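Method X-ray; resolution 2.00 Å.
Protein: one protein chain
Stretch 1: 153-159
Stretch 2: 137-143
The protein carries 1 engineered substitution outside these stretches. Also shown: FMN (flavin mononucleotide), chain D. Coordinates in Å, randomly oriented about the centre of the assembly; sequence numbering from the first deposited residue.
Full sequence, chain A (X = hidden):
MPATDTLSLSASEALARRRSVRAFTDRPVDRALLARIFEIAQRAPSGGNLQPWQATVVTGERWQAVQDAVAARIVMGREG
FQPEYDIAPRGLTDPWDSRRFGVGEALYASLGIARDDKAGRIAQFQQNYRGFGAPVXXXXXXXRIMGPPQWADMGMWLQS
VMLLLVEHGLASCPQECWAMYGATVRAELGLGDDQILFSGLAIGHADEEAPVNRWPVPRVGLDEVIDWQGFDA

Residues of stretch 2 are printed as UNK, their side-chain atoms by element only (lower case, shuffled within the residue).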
# COMPACT_ATOMS: atom_id res chain seq x y z
N ASP A 153 -2.66 -0.78 -4.67
CA ASP A 153 -3.95 -0.37 -4.11
C ASP A 153 -4.26 -1.17 -2.85
O ASP A 153 -4.74 -0.63 -1.87
CB ASP A 153 -5.11 -0.59 -5.10
CG ASP A 153 -4.98 0.22 -6.38
OD1 ASP A 153 -4.30 1.27 -6.40
OD2 ASP A 153 -5.64 -0.19 -7.38
N MET A 154 -3.98 -2.47 -2.88
CA MET A 154 -4.23 -3.28 -1.69
C MET A 154 -3.37 -2.83 -0.49
O MET A 154 -3.86 -2.81 0.66
CB MET A 154 -3.98 -4.78 -1.99
CG MET A 154 -5.00 -5.40 -2.96
SD MET A 154 -4.96 -7.22 -2.98
CE MET A 154 -3.37 -7.55 -3.71
N GLY A 155 -2.11 -2.51 -0.76
CA GLY A 155 -1.21 -2.01 0.28
C GLY A 155 -1.78 -0.74 0.90
O GLY A 155 -1.76 -0.54 2.11
N MET A 156 -2.32 0.11 0.04
CA MET A 156 -2.90 1.37 0.51
C MET A 156 -4.00 1.06 1.50
O MET A 156 -4.07 1.65 2.57
CB MET A 156 -3.41 2.19 -0.66
CG MET A 156 -2.29 2.74 -1.56
SD MET A 156 -3.00 3.51 -3.03
CE MET A 156 -1.56 3.35 -4.12
N TRP A 157 -4.86 0.11 1.13
CA TRP A 157 -5.94 -0.32 2.03
C TRP A 157 -5.42 -0.95 3.31
O TRP A 157 -5.82 -0.60 4.41
CB TRP A 157 -6.87 -1.30 1.34
CG TRP A 157 -7.98 -1.80 2.21
CD1 TRP A 157 -9.14 -1.16 2.49
CD2 TRP A 157 -8.05 -3.08 2.90
NE1 TRP A 157 -9.95 -1.94 3.29
CE2 TRP A 157 -9.30 -3.12 3.57
CE3 TRP A 157 -7.18 -4.16 3.03
CZ2 TRP A 157 -9.72 -4.22 4.36
CZ3 TRP A 157 -7.59 -5.26 3.82
CH2 TRP A 157 -8.85 -5.27 4.48
N LEU A 158 -4.51 -1.90 3.15
CA LEU A 158 -3.96 -2.61 4.29
C LEU A 158 -3.32 -1.68 5.30
O LEU A 158 -3.54 -1.82 6.51
CB LEU A 158 -2.91 -3.65 3.83
CG LEU A 158 -2.52 -4.59 4.97
CD1 LEU A 158 -3.74 -5.42 5.40
CD2 LEU A 158 -1.36 -5.48 4.57
N GLN A 159 -2.49 -0.74 4.83
CA GLN A 159 -1.91 0.24 5.76
C GLN A 159 -3.00 1.10 6.42
O GLN A 159 -2.87 1.50 7.57
CB GLN A 159 -0.90 1.14 5.03
CG GLN A 159 -0.34 2.30 5.88
CD GLN A 159 0.63 1.83 6.96
OE1 GLN A 159 0.59 0.67 7.42
NE2 GLN A 159 1.50 2.74 7.37
N UNK A 137 -7.72 -13.42 12.35
CA UNK A 137 -6.82 -13.38 11.20
C UNK A 137 -7.57 -12.92 9.95
O UNK A 137 -8.60 -13.50 9.59
c UNK A 137 -5.37 -14.83 9.65
s UNK A 137 -3.85 -13.82 9.70
c UNK A 137 -6.18 -14.76 10.94
c UNK A 137 -3.08 -14.57 11.15
N UNK A 138 -7.06 -11.87 9.32
CA UNK A 138 -7.61 -11.35 8.06
C UNK A 138 -6.77 -11.83 6.91
O UNK A 138 -5.56 -11.59 6.86
c UNK A 138 -7.65 -9.82 8.07
c UNK A 138 -6.87 -8.70 5.95
c UNK A 138 -8.08 -9.09 6.80
c UNK A 138 -8.84 -7.84 7.16
N UNK A 139 -7.43 -12.42 5.93
CA UNK A 139 -6.75 -12.83 4.71
C UNK A 139 -7.17 -11.90 3.59
O UNK A 139 -8.35 -11.82 3.22
c UNK A 139 -5.23 -17.13 7.00
c UNK A 139 -6.60 -16.86 7.09
c UNK A 139 -4.47 -16.45 6.05
c UNK A 139 -5.08 -15.53 5.20
c UNK A 139 -7.19 -15.95 6.24
c UNK A 139 -7.07 -14.28 4.37
c UNK A 139 -6.44 -15.27 5.29
N UNK A 140 -6.17 -11.19 3.08
CA UNK A 140 -6.38 -10.19 2.04
C UNK A 140 -6.15 -10.82 0.70
O UNK A 140 -5.08 -11.37 0.44
c UNK A 140 -5.46 -8.97 2.26
c UNK A 140 -6.65 -7.41 0.68
c UNK A 140 -4.44 -6.72 1.70
c UNK A 140 -5.30 -7.91 1.17
N UNK A 141 -7.16 -10.78 -0.16
CA UNK A 141 -7.02 -11.39 -1.47
C UNK A 141 -7.72 -10.56 -2.54
O UNK A 141 -8.40 -9.58 -2.23
n UNK A 141 -10.06 -12.89 -1.81
c UNK A 141 -9.48 -12.97 0.30
c UNK A 141 -8.99 -12.88 -0.96
c UNK A 141 -7.58 -12.80 -1.46
c UNK A 141 -11.18 -12.98 -1.10
n UNK A 141 -10.86 -13.03 0.17
N UNK A 142 -7.53 -10.96 -3.80
CA UNK A 142 -8.13 -10.25 -4.92
C UNK A 142 -8.25 -11.16 -6.13
O UNK A 142 -7.71 -12.27 -6.15
c UNK A 142 -7.31 -9.00 -5.28
s UNK A 142 -5.60 -9.39 -5.86
N UNK A 143 -8.96 -10.69 -7.14
CA UNK A 143 -9.08 -11.43 -8.38
C UNK A 143 -7.72 -11.57 -9.04
O UNK A 143 -6.90 -10.65 -8.96
o UNK A 143 -9.95 -11.36 -10.61
c UNK A 143 -10.04 -10.75 -9.34
N1 FMN D . -6.61 10.11 -10.50
C2 FMN D . -6.45 10.81 -11.67
O2 FMN D . -7.23 11.73 -11.91
N3 FMN D . -5.43 10.52 -12.54
C4 FMN D . -4.53 9.51 -12.28
O4 FMN D . -3.61 9.28 -13.09
C4A FMN D . -4.69 8.78 -11.09
N5 FMN D . -3.83 7.75 -10.76
C5A FMN D . -3.98 7.07 -9.57
C6 FMN D . -3.09 6.06 -9.26
C7 FMN D . -3.24 5.36 -8.06
C7M FMN D . -2.26 4.28 -7.72
C8 FMN D . -4.27 5.67 -7.19
C8M FMN D . -4.40 4.94 -5.88
C9 FMN D . -5.16 6.69 -7.51
C9A FMN D . -5.01 7.39 -8.70
N10 FMN D . -5.89 8.40 -9.04
C10 FMN D . -5.72 9.09 -10.21
C1' FMN D . -7.02 8.81 -8.13
C2' FMN D . -8.17 7.82 -8.15
O2' FMN D . -8.98 8.02 -9.28
C3' FMN D . -8.97 8.04 -6.86
O3' FMN D . -8.18 7.70 -5.75
C4' FMN D . -10.28 7.25 -6.80
O4' FMN D . -11.13 7.75 -7.81
C5' FMN D . -10.92 7.53 -5.44
O5' FMN D . -11.10 8.93 -5.27
P FMN D . -10.48 9.71 -3.99
O1P FMN D . -10.72 11.19 -4.25
O2P FMN D . -11.14 9.33 -2.69
O3P FMN D . -9.03 9.32 -3.86

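Position 137 carries four side-chain atoms in an unbranched run, two carbons, a sulfur and a terminal carbon. A thioether of this kind is methionine, so the residue is Met-137; its side chain is out of reach of helix 153-159 and takes no part in the contact. At position 138 there are four carbons, forked at the second, and CA-to-CB points toward the helix. One terminal methyl lies 3.7 Å from CH2 of Trp-157, at the edge of the indole and near its plane. The fork after a single methylene identifies Leu-138, and the methyl is its CD1.

Position 139 has one carbon followed by a ring of six carbons with no further atom attached, which makes it Phe-139. As strand side chains alternate, this ring lies out of reach of the helix. Position 140 again has four carbons forked at the second, and its CA-to-CB bond points toward the helix. One methyl is 3.9 Å from CZ3 of Trp-157 and 4.0 Å from SD of Met-154, while the other is 4.0 Å from CD1 of Leu-158. This is Leu-140, with CD1 making the first two approaches and CD2 the third.

At position 141 a single carbon leads to a five-membered ring of three carbons and two nitrogens. The CA-to-CB bond points away from the helix, but the backbone O of position 141 lies 4.2 Å from SD of Met-154. The imidazole identifies His-141, whose ring nitrogens are both hydrogen-bonded elsewhere in the structure. Position 142 has just one carbon and one sulfur, and the sulfur sits 3.6 Å from CE of Met-154. A lone terminal sulfur after CB defines Cys-142, and this atom is SG. Position 143 ends the strand segment with one carbon and one oxygen. The unbranched hydroxyl side chain is that of Ser-143, too far from the helix to touch it.

The contact works by alternation: Leu-138, Leu-140 and Cys-142 share the strand face turned to the helix, whereas the intervening side chains do not pack against it. The helix runs at 155° to the strand, close to antiparallel, so Trp-157 reaches Leu-138 while Met-154 reaches Cys-142. Leu-140 lies between these ends, meets Met-154, Trp-157 and Leu-158, and has the largest area covered by the helix of any strand residue. No hydrogen bond crosses the interface; its 322 Å² of buried surface is held by apolar packing. Met-156 and Asp-153 lie outside this contact, and SD of Met-156 instead approaches C8M of FMN at 3.5 Å.

Stretch 2 137-143: MLFLHCS
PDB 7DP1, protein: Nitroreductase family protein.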